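Local atomic coordinates of periplasmic binding protein/LacI transcriptional regulator (Clostridium phytofermentans, PDB entry 3BRS), a protein that probably binds a sugar outside the cell membrane and hands it to a transporter, as periplasmic sugar-binding proteins of this family do. Residues Glu41-Glu46 with Ile58-Lys63; Pro66-Leu71 with Lys259-Glu264; Gly121-Asn126 with Lys219-Asp224; Val136-Phe139 with Thr145-Asp148; Glu183-Tyr188 with Met212-Lys217. All coordinates share one frame; numbering follows the deposited sequence. Where two conformers were deposited one is given.

Contact 1. Residues Glu41-Glu46 with Ile58-Lys63; sequences EFMAPE and IEEAIK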
# COMPACT_ATOMS: atom_id res chain seq x y z
N GLU A 41 2.54 13.21 16.54
CA GLU A 41 2.22 11.94 17.18
C GLU A 41 1.76 10.90 16.08
O GLU A 41 1.30 11.30 15.00
CB GLU A 41 1.19 12.16 18.33
CG GLU A 41 1.63 13.08 19.58
CD GLU A 41 0.46 13.43 20.59
OE1 GLU A 41 -0.77 13.27 20.24
OE2 GLU A 41 0.76 13.86 21.78
N PHE A 42 1.95 9.58 16.33
CA PHE A 42 1.36 8.46 15.55
C PHE A 42 0.31 7.65 16.32
O PHE A 42 0.43 7.47 17.53
CB PHE A 42 2.47 7.54 15.11
CG PHE A 42 3.48 8.21 14.25
CD1 PHE A 42 3.32 8.22 12.85
CD2 PHE A 42 4.55 8.88 14.80
CE1 PHE A 42 4.28 8.86 11.97
CE2 PHE A 42 5.51 9.55 13.93
CZ PHE A 42 5.33 9.53 12.51
N MET A 43 -0.75 7.24 15.66
CA MET A 43 -1.82 6.47 16.26
C MET A 43 -2.14 5.48 15.13
O MET A 43 -2.16 5.92 14.01
CB MET A 43 -3.08 7.34 16.55
CG MET A 43 -2.85 8.64 17.42
SD MET A 43 -4.41 9.52 17.79
CE MET A 43 -5.56 8.49 18.69
N ALA A 44 -2.39 4.19 15.39
CA ALA A 44 -2.65 3.24 14.32
C ALA A 44 -3.26 2.05 15.01
O ALA A 44 -2.99 1.82 16.21
CB ALA A 44 -1.32 2.84 13.56
N PRO A 45 -4.15 1.32 14.29
CA PRO A 45 -4.64 0.04 14.87
C PRO A 45 -3.51 -0.97 14.81
O PRO A 45 -2.35 -0.67 14.33
CB PRO A 45 -5.72 -0.37 13.92
CG PRO A 45 -6.02 0.91 13.08
CD PRO A 45 -4.76 1.59 12.98
N GLU A 46 -3.85 -2.16 15.26
CA GLU A 46 -2.87 -3.22 15.26
C GLU A 46 -2.86 -3.99 14.00
O GLU A 46 -1.89 -4.62 13.69
CB GLU A 46 -2.95 -4.11 16.51
CG GLU A 46 -2.60 -3.33 17.78
CD GLU A 46 -2.73 -4.19 19.01
OE1 GLU A 46 -3.78 -4.87 19.13
OE2 GLU A 46 -1.80 -4.18 19.84
N ILE A 58 -9.26 8.10 14.63
CA ILE A 58 -9.52 9.43 14.06
C ILE A 58 -10.39 10.25 14.96
O ILE A 58 -10.10 11.41 15.16
CB ILE A 58 -10.24 9.31 12.68
CG1 ILE A 58 -9.31 8.64 11.65
CG2 ILE A 58 -10.84 10.66 12.26
CD1 ILE A 58 -10.10 7.89 10.44
N GLU A 59 -11.50 9.70 15.46
CA GLU A 59 -12.31 10.48 16.35
C GLU A 59 -11.44 11.04 17.54
O GLU A 59 -11.51 12.26 17.91
CB GLU A 59 -13.51 9.65 16.83
CG GLU A 59 -14.59 9.33 15.77
CD GLU A 59 -15.66 8.27 16.28
OE1 GLU A 59 -15.83 7.16 15.64
OE2 GLU A 59 -16.32 8.55 17.32
N GLU A 60 -10.64 10.14 18.15
CA GLU A 60 -9.70 10.46 19.24
C GLU A 60 -8.69 11.55 18.77
O GLU A 60 -8.33 12.45 19.56
CB GLU A 60 -8.93 9.20 19.69
CG GLU A 60 -9.74 8.16 20.55
CD GLU A 60 -9.04 6.73 20.72
OE1 GLU A 60 -7.78 6.64 20.59
OE2 GLU A 60 -9.77 5.71 20.98
N ALA A 61 -8.22 11.44 17.52
CA ALA A 61 -7.26 12.39 16.91
C ALA A 61 -7.86 13.81 16.91
O ALA A 61 -7.28 14.77 17.39
CB ALA A 61 -6.91 11.95 15.39
N ILE A 62 -9.10 13.88 16.43
CA ILE A 62 -9.87 15.12 16.37
C ILE A 62 -10.03 15.76 17.75
O ILE A 62 -9.85 16.96 17.85
CB ILE A 62 -11.27 14.88 15.80
CG1 ILE A 62 -11.20 14.47 14.31
CG2 ILE A 62 -12.21 16.15 16.05
CD1 ILE A 62 -12.49 13.82 13.86
N LYS A 63 -10.36 14.98 18.78
CA LYS A 63 -10.38 15.52 20.16
C LYS A 63 -9.04 15.94 20.74
O LYS A 63 -9.01 16.69 21.71
CB LYS A 63 -11.04 14.54 21.13
CG LYS A 63 -12.40 14.00 20.70
CD LYS A 63 -13.52 14.97 21.00
CE LYS A 63 -14.89 14.22 21.13
NZ LYS A 63 -16.05 15.06 21.67
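Met43 reaches across to residues 58-63 of helix 51-63 and lays its thioether against Ala61 and Glu60, two consecutive residues of that helix. Its CB leaves the backbone just past the end of strand 39-42 and heads for the helix. CG lies beside the backbone N and anti to the carbonyl carbon (chi1 -54°), and the next bond continues straight, which carries the sulfur over to the helix surface. There SD rests on the Ala61 backbone, 4.1 Å from Ala61 CA, with the methyl of the same residue almost as near: Met43 SD to Ala61 CB is 4.2 Å. At the sulfur the chain bends (chi3 59°), and the turn swings CE away from Ala61 and beside Glu60. The methyl carbon Met43 CE sits 3.6 Å from Glu60 CB and 3.5 Å from Glu60 OE1, so it meets both the root of that side chain and one carboxylate oxygen. The Met43 and Glu60 side chains run across one another at a slant, and no hydrogen bond links the segments; the grip is van der Waals contact, buried around the sulfur and Ala61 and bordered by the exposed Glu60. In the parallel, Rossmann-like sheet, strand 39-42 is an edge strand, next to 7-11. Met43 also packs on Ile9 and Leu57, while Ala61 faces Ile11 and Ile69, so the helix lies over strands 7-11 and 68-71 and, through Met43, over the loop after strand 39-42.

Contact 2. Residues Pro66-Leu71 with Lys259-Glu264; sequences PDVILL and KLLKKE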
# COMPACT_ATOMS: atom_id res chain seq x y z
N PRO A 66 -5.29 18.71 16.99
CA PRO A 66 -4.07 18.94 16.14
C PRO A 66 -4.40 19.98 15.02
O PRO A 66 -5.60 20.36 14.80
CB PRO A 66 -3.85 17.59 15.55
CG PRO A 66 -5.43 17.11 15.34
CD PRO A 66 -6.09 17.53 16.61
N ASP A 67 -3.38 20.48 14.33
CA ASP A 67 -3.57 21.37 13.21
C ASP A 67 -3.84 20.55 11.94
O ASP A 67 -4.54 21.00 11.01
CB ASP A 67 -2.28 22.16 13.05
CG ASP A 67 -2.10 23.22 14.14
OD1 ASP A 67 -3.05 24.00 14.39
OD2 ASP A 67 -1.02 23.20 14.75
N VAL A 68 -3.32 19.33 11.91
CA VAL A 68 -3.32 18.48 10.70
C VAL A 68 -3.48 17.04 11.11
O VAL A 68 -2.90 16.63 12.11
CB VAL A 68 -1.95 18.55 9.93
CG1 VAL A 68 -1.97 17.60 8.69
CG2 VAL A 68 -1.59 20.00 9.51
N ILE A 69 -4.22 16.26 10.35
CA ILE A 69 -4.16 14.82 10.56
C ILE A 69 -3.69 14.24 9.24
O ILE A 69 -4.24 14.61 8.19
CB ILE A 69 -5.57 14.30 10.87
CG1 ILE A 69 -5.88 14.41 12.38
CG2 ILE A 69 -5.82 12.87 10.25
CD1 ILE A 69 -7.49 14.37 12.66
N LEU A 70 -2.68 13.36 9.25
CA LEU A 70 -2.29 12.65 8.02
C LEU A 70 -2.87 11.24 8.08
O LEU A 70 -2.67 10.57 9.09
CB LEU A 70 -0.75 12.52 7.88
CG LEU A 70 -0.00 13.83 7.90
CD1 LEU A 70 0.16 14.33 9.32
CD2 LEU A 70 1.30 13.49 7.33
N LEU A 71 -3.50 10.73 7.02
CA LEU A 71 -4.31 9.59 7.24
C LEU A 71 -4.11 8.67 6.11
O LEU A 71 -4.22 9.12 4.97
CB LEU A 71 -5.80 10.01 7.34
CG LEU A 71 -6.82 8.88 7.30
CD1 LEU A 71 -6.66 7.89 8.50
CD2 LEU A 71 -8.24 9.51 7.25
N LYS A 259 2.45 23.88 3.85
CA LYS A 259 1.98 24.85 2.89
C LYS A 259 0.56 25.20 3.19
O LYS A 259 0.23 26.38 3.27
CB LYS A 259 2.16 24.34 1.48
CG LYS A 259 3.61 24.06 1.23
CD LYS A 259 4.05 24.54 -0.08
CE LYS A 259 5.55 24.71 -0.11
NZ LYS A 259 5.82 25.99 -0.79
N LEU A 260 -0.27 24.20 3.46
CA LEU A 260 -1.69 24.47 3.70
C LEU A 260 -1.90 25.39 4.89
O LEU A 260 -2.75 26.27 4.84
CB LEU A 260 -2.45 23.19 4.02
CG LEU A 260 -2.34 22.02 3.07
CD1 LEU A 260 -2.98 20.78 3.73
CD2 LEU A 260 -3.06 22.41 1.74
N LEU A 261 -1.18 25.13 5.97
CA LEU A 261 -1.30 25.93 7.18
C LEU A 261 -0.77 27.34 6.96
O LEU A 261 -1.26 28.26 7.59
CB LEU A 261 -0.47 25.28 8.28
CG LEU A 261 -0.98 24.49 9.48
CD1 LEU A 261 -2.40 23.88 9.53
CD2 LEU A 261 0.05 23.48 9.56
N LYS A 262 0.27 27.49 6.12
CA LYS A 262 0.72 28.81 5.59
C LYS A 262 -0.26 29.42 4.54
O LYS A 262 -0.09 30.55 4.09
CB LYS A 262 2.11 28.71 4.96
CG LYS A 262 3.23 29.06 5.84
CD LYS A 262 3.87 27.85 6.43
CE LYS A 262 5.29 28.16 6.87
NZ LYS A 262 6.18 28.46 5.69
N LYS A 263 -1.28 28.71 4.12
CA LYS A 263 -2.28 29.35 3.24
C LYS A 263 -1.67 29.58 1.85
O LYS A 263 -1.99 30.55 1.15
CB LYS A 263 -2.74 30.69 3.86
CG LYS A 263 -3.55 30.55 5.11
CD LYS A 263 -5.04 30.34 4.86
CE LYS A 263 -5.77 30.29 6.21
NZ LYS A 263 -5.38 31.45 7.12
N GLU A 264 -0.81 28.64 1.48
CA GLU A 264 0.04 28.71 0.32
C GLU A 264 -0.32 27.56 -0.69
O GLU A 264 -0.98 26.58 -0.29
CB GLU A 264 1.48 28.82 0.87
CG GLU A 264 2.61 28.48 0.01
CD GLU A 264 3.91 28.74 0.76
OE1 GLU A 264 3.86 28.91 2.01
OE2 GLU A 264 4.99 28.80 0.10
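Leu261, near the C-terminal end of helix 246-262, closes against Asp67 and Val68 at the start of strand 68-71, a helix-on-sheet contact in an alpha/beta domain of the periplasmic binding protein fold. The segments are far apart in sequence, so the contact brings a late helix of the chain onto a strand from early in the sequence.

Lys259 takes no part in the crossing but stays within its own helix end. Lys259 NZ forms a salt bridge with Glu264 OE2 at 3.1 Å, approaching the oxygen from above the carboxylate plane, 64° out of it. Leu260 points toward the strand side yet finds its neighbours next door, on Lys92 and Ile94 of strand 92-96. Leu261 carries the contact with both branches: CD1 meets Asp67 and also reaches Val68 CG2 (4.0 Å), and CD2 meets Val68. After Lys262 the helix stops in a Schellman motif: Lys263 turns to positive phi (71°), its N bonds back to Leu260 O at 2.9 Å, and Glu264 N reaches Lys259 O at 3.1 Å. That reversal brings Glu264 round to the lysine it pairs with.

On the strand side Asp67 meets the leucine through CB and its backbone O; its OD2 accepts a hydrogen bond from Tyr7 N. In the conformer given, Val68 CG2 lies 3.8 Å from Leu261 CD2, but Val68 was modelled in two conformers, so this half of the contact is less certain. Tyr6 and Lys92 pack on Leu261 as well. The other branch ends with Leu261 CD1 3.9 Å from Asp67 CB.

Contact 3. Residues Gly121-Asn126 with Lys219-Asp224; sequences GAVTKN and KLVCID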
# COMPACT_ATOMS: atom_id res chain seq x y z
N GLY A 121 1.83 -6.03 -14.32
CA GLY A 121 1.01 -6.80 -15.27
C GLY A 121 1.77 -7.10 -16.53
O GLY A 121 1.69 -8.20 -17.09
N ALA A 122 2.51 -6.10 -17.01
CA ALA A 122 3.23 -6.24 -18.29
C ALA A 122 4.39 -7.17 -18.16
O ALA A 122 4.66 -7.93 -19.08
CB ALA A 122 3.65 -4.92 -18.90
N VAL A 123 5.09 -7.16 -17.04
CA VAL A 123 6.13 -8.19 -16.80
C VAL A 123 5.49 -9.62 -16.85
O VAL A 123 6.03 -10.52 -17.47
CB VAL A 123 6.84 -7.93 -15.41
CG1 VAL A 123 7.68 -9.16 -14.97
CG2 VAL A 123 7.72 -6.66 -15.45
N THR A 124 4.34 -9.77 -16.17
CA THR A 124 3.65 -11.04 -16.02
C THR A 124 3.16 -11.54 -17.37
O THR A 124 3.27 -12.73 -17.67
CB THR A 124 2.49 -11.00 -14.99
OG1 THR A 124 2.92 -10.46 -13.73
CG2 THR A 124 2.02 -12.41 -14.72
N LYS A 125 2.63 -10.63 -18.20
CA LYS A 125 2.24 -11.00 -19.60
C LYS A 125 3.41 -11.58 -20.32
O LYS A 125 3.26 -12.58 -21.00
CB LYS A 125 1.78 -9.74 -20.33
CG LYS A 125 1.08 -9.95 -21.68
CD LYS A 125 0.56 -8.60 -22.09
CE LYS A 125 -0.34 -8.65 -23.32
NZ LYS A 125 -0.47 -7.25 -23.89
N ASN A 126 4.60 -11.01 -20.20
CA ASN A 126 5.71 -11.62 -20.90
C ASN A 126 6.07 -13.02 -20.32
O ASN A 126 6.43 -13.93 -21.07
CB ASN A 126 6.89 -10.70 -20.85
CG ASN A 126 8.06 -11.19 -21.67
OD1 ASN A 126 7.94 -11.52 -22.86
ND2 ASN A 126 9.22 -11.20 -21.06
N LYS A 219 7.47 -18.81 -10.66
CA LYS A 219 8.03 -17.48 -10.47
C LYS A 219 7.05 -16.48 -9.80
O LYS A 219 5.83 -16.58 -9.94
CB LYS A 219 8.49 -16.95 -11.80
CG LYS A 219 9.78 -17.65 -12.35
CD LYS A 219 9.88 -17.25 -13.83
CE LYS A 219 10.94 -18.00 -14.62
NZ LYS A 219 10.40 -18.27 -15.99
N LEU A 220 7.66 -15.53 -9.11
CA LEU A 220 7.03 -14.61 -8.24
C LEU A 220 7.46 -13.21 -8.63
O LEU A 220 8.64 -12.89 -8.90
CB LEU A 220 7.37 -14.93 -6.78
CG LEU A 220 6.93 -14.01 -5.63
CD1 LEU A 220 5.37 -13.86 -5.51
CD2 LEU A 220 7.48 -14.49 -4.31
N VAL A 221 6.45 -12.37 -8.75
CA VAL A 221 6.64 -10.96 -9.01
C VAL A 221 5.75 -10.25 -7.98
O VAL A 221 4.76 -10.84 -7.47
CB VAL A 221 6.17 -10.58 -10.47
CG1 VAL A 221 7.06 -11.25 -11.50
CG2 VAL A 221 4.77 -11.00 -10.72
N CYS A 222 6.11 -9.01 -7.64
CA CYS A 222 5.32 -8.27 -6.61
C CYS A 222 5.51 -6.78 -6.72
O CYS A 222 6.51 -6.28 -7.29
CB CYS A 222 5.72 -8.68 -5.17
SG CYS A 222 7.57 -8.44 -4.93
N ILE A 223 4.57 -6.10 -6.12
CA ILE A 223 4.70 -4.72 -5.65
C ILE A 223 5.14 -4.76 -4.17
O ILE A 223 4.52 -5.44 -3.34
CB ILE A 223 3.40 -3.92 -5.79
CG1 ILE A 223 2.93 -3.93 -7.26
CG2 ILE A 223 3.59 -2.49 -5.26
CD1 ILE A 223 1.41 -3.51 -7.47
N ASP A 224 6.24 -4.04 -3.86
CA ASP A 224 6.92 -4.19 -2.60
C ASP A 224 7.22 -2.88 -1.92
O ASP A 224 7.24 -1.78 -2.54
CB ASP A 224 8.19 -5.03 -2.81
CG ASP A 224 8.93 -5.33 -1.52
OD1 ASP A 224 8.26 -5.73 -0.52
OD2 ASP A 224 10.20 -5.18 -1.52
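Val221 turns its two methyls to residues 121-126 of helix 113-127 and gives one to Val123 and the other to Thr124. The apolar part of the contact is the meeting of valines. Val221 CG1 and Val123 CG1 are 4.1 Å apart, and the two side chains run antiparallel past one another, meeting through these methyls.

The second kind of contact brings a methyl up to a hydroxyl. Val221 CG2 approaches Thr124 OG1 to 3.6 Å, and it does so from the rotameric position between its backbone N and carbonyl carbon. This is packing and no more, because a methyl offers the oxygen nothing to bond. The polar need of Thr124 is met inside its own helix, where OG1 hydrogen-bonds to Ile120 O one turn earlier; with the polar group tied back in this way, the threonine can lie in an otherwise apolar interface.

The setting is the second alpha/beta domain expected of a periplasmic sugar-binding protein, in which helices lie on a central sheet; here helix 113-127 rests on strand 219-224 and its parallel neighbour 191-196. Thr124 accordingly touches Val193 and Val195 too, and Val221 packs on Ile120 and Leu127 of the same helix.

No backbone bond crosses from helix to strand: Lys125 N bonds to Gly121 O at 2.8 Å in the helix, while Val221 pairs with Met194 and Gly196 of the adjacent strand.

Contact 4. Residues Val136-Phe139 with Thr145-Asp148; sequences VISF and TAMD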
# COMPACT_ATOMS: atom_id res chain seq x y z
N VAL A 136 -2.91 -14.78 -7.90
CA VAL A 136 -2.67 -13.52 -7.17
C VAL A 136 -2.97 -13.56 -5.68
O VAL A 136 -4.04 -13.99 -5.21
CB VAL A 136 -3.53 -12.39 -7.74
CG1 VAL A 136 -3.18 -11.00 -7.19
CG2 VAL A 136 -3.47 -12.38 -9.26
N ILE A 137 -2.01 -13.07 -4.91
CA ILE A 137 -2.23 -12.80 -3.49
C ILE A 137 -2.29 -11.27 -3.31
O ILE A 137 -1.24 -10.48 -3.47
CB ILE A 137 -1.15 -13.37 -2.55
CG1 ILE A 137 -0.90 -14.86 -2.74
CG2 ILE A 137 -1.60 -13.09 -1.04
CD1 ILE A 137 -2.27 -15.73 -2.73
N SER A 138 -3.52 -10.86 -2.98
CA SER A 138 -3.81 -9.50 -2.57
C SER A 138 -3.85 -9.40 -1.06
O SER A 138 -3.65 -10.38 -0.32
CB SER A 138 -5.07 -8.97 -3.20
OG SER A 138 -5.04 -7.55 -3.11
N PHE A 139 -4.06 -8.17 -0.61
CA PHE A 139 -4.07 -7.84 0.77
C PHE A 139 -5.51 -7.44 1.23
O PHE A 139 -6.39 -8.32 1.43
CB PHE A 139 -2.98 -6.81 1.12
CG PHE A 139 -2.91 -5.55 0.26
CD1 PHE A 139 -2.43 -5.61 -1.08
CD2 PHE A 139 -3.08 -4.30 0.83
CE1 PHE A 139 -2.28 -4.44 -1.91
CE2 PHE A 139 -2.91 -3.10 0.06
CZ PHE A 139 -2.47 -3.15 -1.34
N THR A 145 -5.49 1.24 -2.25
CA THR A 145 -4.17 0.76 -2.85
C THR A 145 -4.32 -0.72 -3.38
O THR A 145 -3.84 -1.05 -4.47
CB THR A 145 -3.02 0.82 -1.88
OG1 THR A 145 -3.38 0.10 -0.66
CG2 THR A 145 -2.72 2.20 -1.59
N ALA A 146 -5.08 -1.59 -2.68
CA ALA A 146 -5.30 -2.97 -3.24
C ALA A 146 -6.08 -2.94 -4.54
O ALA A 146 -5.75 -3.67 -5.47
CB ALA A 146 -6.11 -3.89 -2.27
N MET A 147 -7.18 -2.16 -4.54
CA MET A 147 -8.02 -1.99 -5.72
C MET A 147 -7.27 -1.48 -6.88
O MET A 147 -7.52 -1.93 -7.96
CB MET A 147 -9.22 -1.04 -5.44
CG MET A 147 -9.98 -1.26 -4.05
SD MET A 147 -11.38 -0.15 -3.50
CE MET A 147 -12.00 0.27 -5.10
N ASP A 148 -6.45 -0.44 -6.69
CA ASP A 148 -5.76 0.21 -7.82
C ASP A 148 -4.70 -0.76 -8.42
O ASP A 148 -4.55 -0.87 -9.59
CB ASP A 148 -5.08 1.56 -7.43
CG ASP A 148 -6.08 2.73 -7.23
OD1 ASP A 148 -7.29 2.56 -7.43
OD2 ASP A 148 -5.65 3.84 -6.84
O HOH W 1 -6.93 -6.06 -4.82
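The ring of Phe139 is met on one face by Ala146 and at one edge by Thr145. Over the face stands Ala146 CB, 3.9 Å from the ring centroid and 13° off the normal, so this is a CH-pi contact with the methyl almost centred over the ring. At the edge, in the ring plane, Thr145 OG1 comes to 3.3 Å from Phe139 CE2; the two side chains cross at about a right angle. The rim atom Phe139 CZ also comes to 3.3 Å from Ala146 N, whose hydrogen bond goes instead to Ser143 OG.

Phe139 can reach the helix although its CB does not head there, because CG takes the place between backbone N and carbonyl carbon (chi1 50°) and the ring then extends over the first turn. Thr145 OG1 sits in the same kind of position and makes a weak hydrogen bond with Lys13 NZ.

Beside the ring, Ser138 CB points toward the helix, and Ser138 OG packs on Ala146 CB at 3.9 Å. Ser138 OG is also hydrogen-bonded to a water at 3.0 Å, and the water makes a weak hydrogen bond to Ala146 O. It is the only polar link found between the two segments.

All four touching residues are buried. Strand 133-138 runs through a short loop into helix 144-157 and on to strand 164-169, and the contact closes the first bend of this beta-alpha-beta unit, at the strand end and helix start where Rossmann-like domains commonly place their ligand sites.

Contact 5. Residues Glu183-Tyr188 with Met212-Lys217; sequences ELLTKY and MSLEAK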
# COMPACT_ATOMS: atom_id res chain seq x y z
N GLU A 183 -2.89 -22.94 -0.90
CA GLU A 183 -4.20 -23.39 -1.45
C GLU A 183 -4.26 -23.22 -2.97
O GLU A 183 -4.63 -24.15 -3.70
CB GLU A 183 -5.36 -22.65 -0.77
CG GLU A 183 -6.73 -22.89 -1.42
CD GLU A 183 -7.89 -22.21 -0.67
OE1 GLU A 183 -7.72 -21.03 -0.23
OE2 GLU A 183 -8.95 -22.86 -0.49
N LEU A 184 -3.86 -22.07 -3.47
CA LEU A 184 -3.88 -21.87 -4.91
C LEU A 184 -2.96 -22.81 -5.66
O LEU A 184 -3.38 -23.36 -6.67
CB LEU A 184 -3.47 -20.42 -5.30
CG LEU A 184 -4.45 -19.24 -5.39
CD1 LEU A 184 -5.46 -19.22 -4.26
CD2 LEU A 184 -3.63 -17.96 -5.43
N LEU A 185 -1.69 -22.96 -5.22
CA LEU A 185 -0.79 -23.84 -5.98
C LEU A 185 -1.15 -25.35 -5.83
O LEU A 185 -0.81 -26.17 -6.69
CB LEU A 185 0.66 -23.61 -5.63
CG LEU A 185 1.20 -22.26 -5.99
CD1 LEU A 185 2.60 -22.07 -5.41
CD2 LEU A 185 1.23 -22.00 -7.49
N THR A 186 -1.89 -25.69 -4.80
CA THR A 186 -2.50 -27.01 -4.73
C THR A 186 -3.63 -27.20 -5.73
O THR A 186 -3.76 -28.27 -6.36
CB THR A 186 -2.97 -27.31 -3.34
OG1 THR A 186 -1.81 -27.28 -2.50
CG2 THR A 186 -3.52 -28.74 -3.29
N LYS A 187 -4.46 -26.18 -5.87
CA LYS A 187 -5.68 -26.30 -6.66
C LYS A 187 -5.45 -26.01 -8.12
O LYS A 187 -6.19 -26.49 -8.98
CB LYS A 187 -6.76 -25.38 -6.09
CG LYS A 187 -8.05 -25.46 -6.84
CD LYS A 187 -9.21 -24.93 -5.98
CE LYS A 187 -10.52 -25.06 -6.72
NZ LYS A 187 -11.65 -25.11 -5.74
N TYR A 188 -4.44 -25.22 -8.43
CA TYR A 188 -4.14 -24.91 -9.81
C TYR A 188 -2.66 -25.20 -10.08
O TYR A 188 -1.81 -24.30 -10.00
CB TYR A 188 -4.55 -23.47 -10.19
CG TYR A 188 -5.92 -23.02 -9.65
CD1 TYR A 188 -7.08 -23.33 -10.35
CD2 TYR A 188 -6.05 -22.29 -8.49
CE1 TYR A 188 -8.34 -22.93 -9.88
CE2 TYR A 188 -7.28 -21.94 -8.01
CZ TYR A 188 -8.43 -22.26 -8.73
OH TYR A 188 -9.72 -21.92 -8.33
N MET A 212 7.25 -25.55 -0.65
CA MET A 212 6.61 -26.46 -1.59
C MET A 212 7.66 -26.99 -2.53
O MET A 212 7.37 -27.86 -3.30
CB MET A 212 5.44 -25.73 -2.31
CG MET A 212 4.17 -25.62 -1.40
SD MET A 212 2.77 -24.83 -2.20
CE MET A 212 2.09 -26.18 -3.14
N SER A 213 8.89 -26.48 -2.46
CA SER A 213 9.95 -26.86 -3.43
C SER A 213 9.53 -26.59 -4.88
O SER A 213 9.85 -27.36 -5.79
CB SER A 213 10.38 -28.29 -3.24
OG SER A 213 11.13 -28.40 -2.05
N LEU A 214 8.87 -25.44 -5.10
CA LEU A 214 8.41 -24.98 -6.42
C LEU A 214 9.25 -23.86 -7.04
O LEU A 214 8.85 -23.26 -8.02
CB LEU A 214 6.96 -24.48 -6.26
CG LEU A 214 5.99 -25.64 -6.07
CD1 LEU A 214 4.51 -25.29 -5.88
CD2 LEU A 214 6.16 -26.52 -7.32
N GLU A 215 10.43 -23.58 -6.47
CA GLU A 215 11.13 -22.32 -6.79
C GLU A 215 11.71 -22.26 -8.21
O GLU A 215 12.11 -21.17 -8.69
CB GLU A 215 12.14 -21.90 -5.69
CG GLU A 215 13.60 -22.41 -5.86
CD GLU A 215 13.76 -23.93 -5.66
OE1 GLU A 215 12.86 -24.56 -5.03
OE2 GLU A 215 14.80 -24.47 -6.14
N ALA A 216 11.72 -23.38 -8.91
CA ALA A 216 12.13 -23.30 -10.29
C ALA A 216 11.00 -23.75 -11.18
O ALA A 216 11.20 -23.97 -12.34
CB ALA A 216 13.38 -24.10 -10.54
N LYS A 217 9.80 -23.90 -10.61
CA LYS A 217 8.60 -24.06 -11.42
C LYS A 217 7.69 -22.83 -11.39
O LYS A 217 7.11 -22.48 -12.41
CB LYS A 217 7.82 -25.30 -10.97
CG LYS A 217 8.32 -26.58 -11.64
CD LYS A 217 7.63 -27.81 -11.08
CE LYS A 217 8.58 -28.73 -10.27
NZ LYS A 217 7.87 -29.93 -9.66
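Leu185 on helix 174-187 meets Met212 and Leu214, and the three join the end of helix 174-187 to the loop that follows helix 199-211, in a Rossmann-like alpha/beta domain. Two atoms of Leu185 do the touching: its CB faces the thioether methyl of Met212, while Leu185 CD1 touches Leu214 CD1 at 3.8 Å, the two leucine side chains running antiparallel. Next to them Thr186 OG1 lies 4.1 Å from Met212 CE, the threonine and methionine side chains crossing at about a right angle. That hydroxyl is hydrogen-bonded to Val182 O within its own helix, so methionine meets it only by packing.

What sets the leucine and methionine in place is the path of the chain after helix 199-211. Ser213 takes positive phi (56°) and ends the helix in a Schellman motif, after which Leu214 turns back toward helix 174-187; Lys217 N then bonds to Leu214 O at 2.8 Å, tightening the loop before strand 219-224. On the sheet, Leu185 also packs on Ile191 and Met194, and on Val218 of the loop.

The chain of Met212 is straight as far as its sulfur and bends there (chi3 82°), which puts Met212 CE 3.9 Å from Leu185 CB.

Overall arrangement
The five contacts divide between two alpha/beta halves. Contacts 1 and 2 belong to the parallel sheet that includes strand 68-71, and they touch directly through Ala61 against Ile69; contacts 3, 4 and 5 gather on the other sheet, where Ile137 of contact 4 packs on Leu184 of contact 5. Contact 4, with its centre 8 Å from that of the chain, is the most central and the only one to use an aromatic face and a water. Contacts 1 and 3 are buried: contact 3 sets a helix on a strand, contact 1 a helix on the residue just past one. Contacts 2 and 5 lie farther out, partly buried, beside helix ends that finish in Schellman motifs. None has a direct hydrogen bond across it.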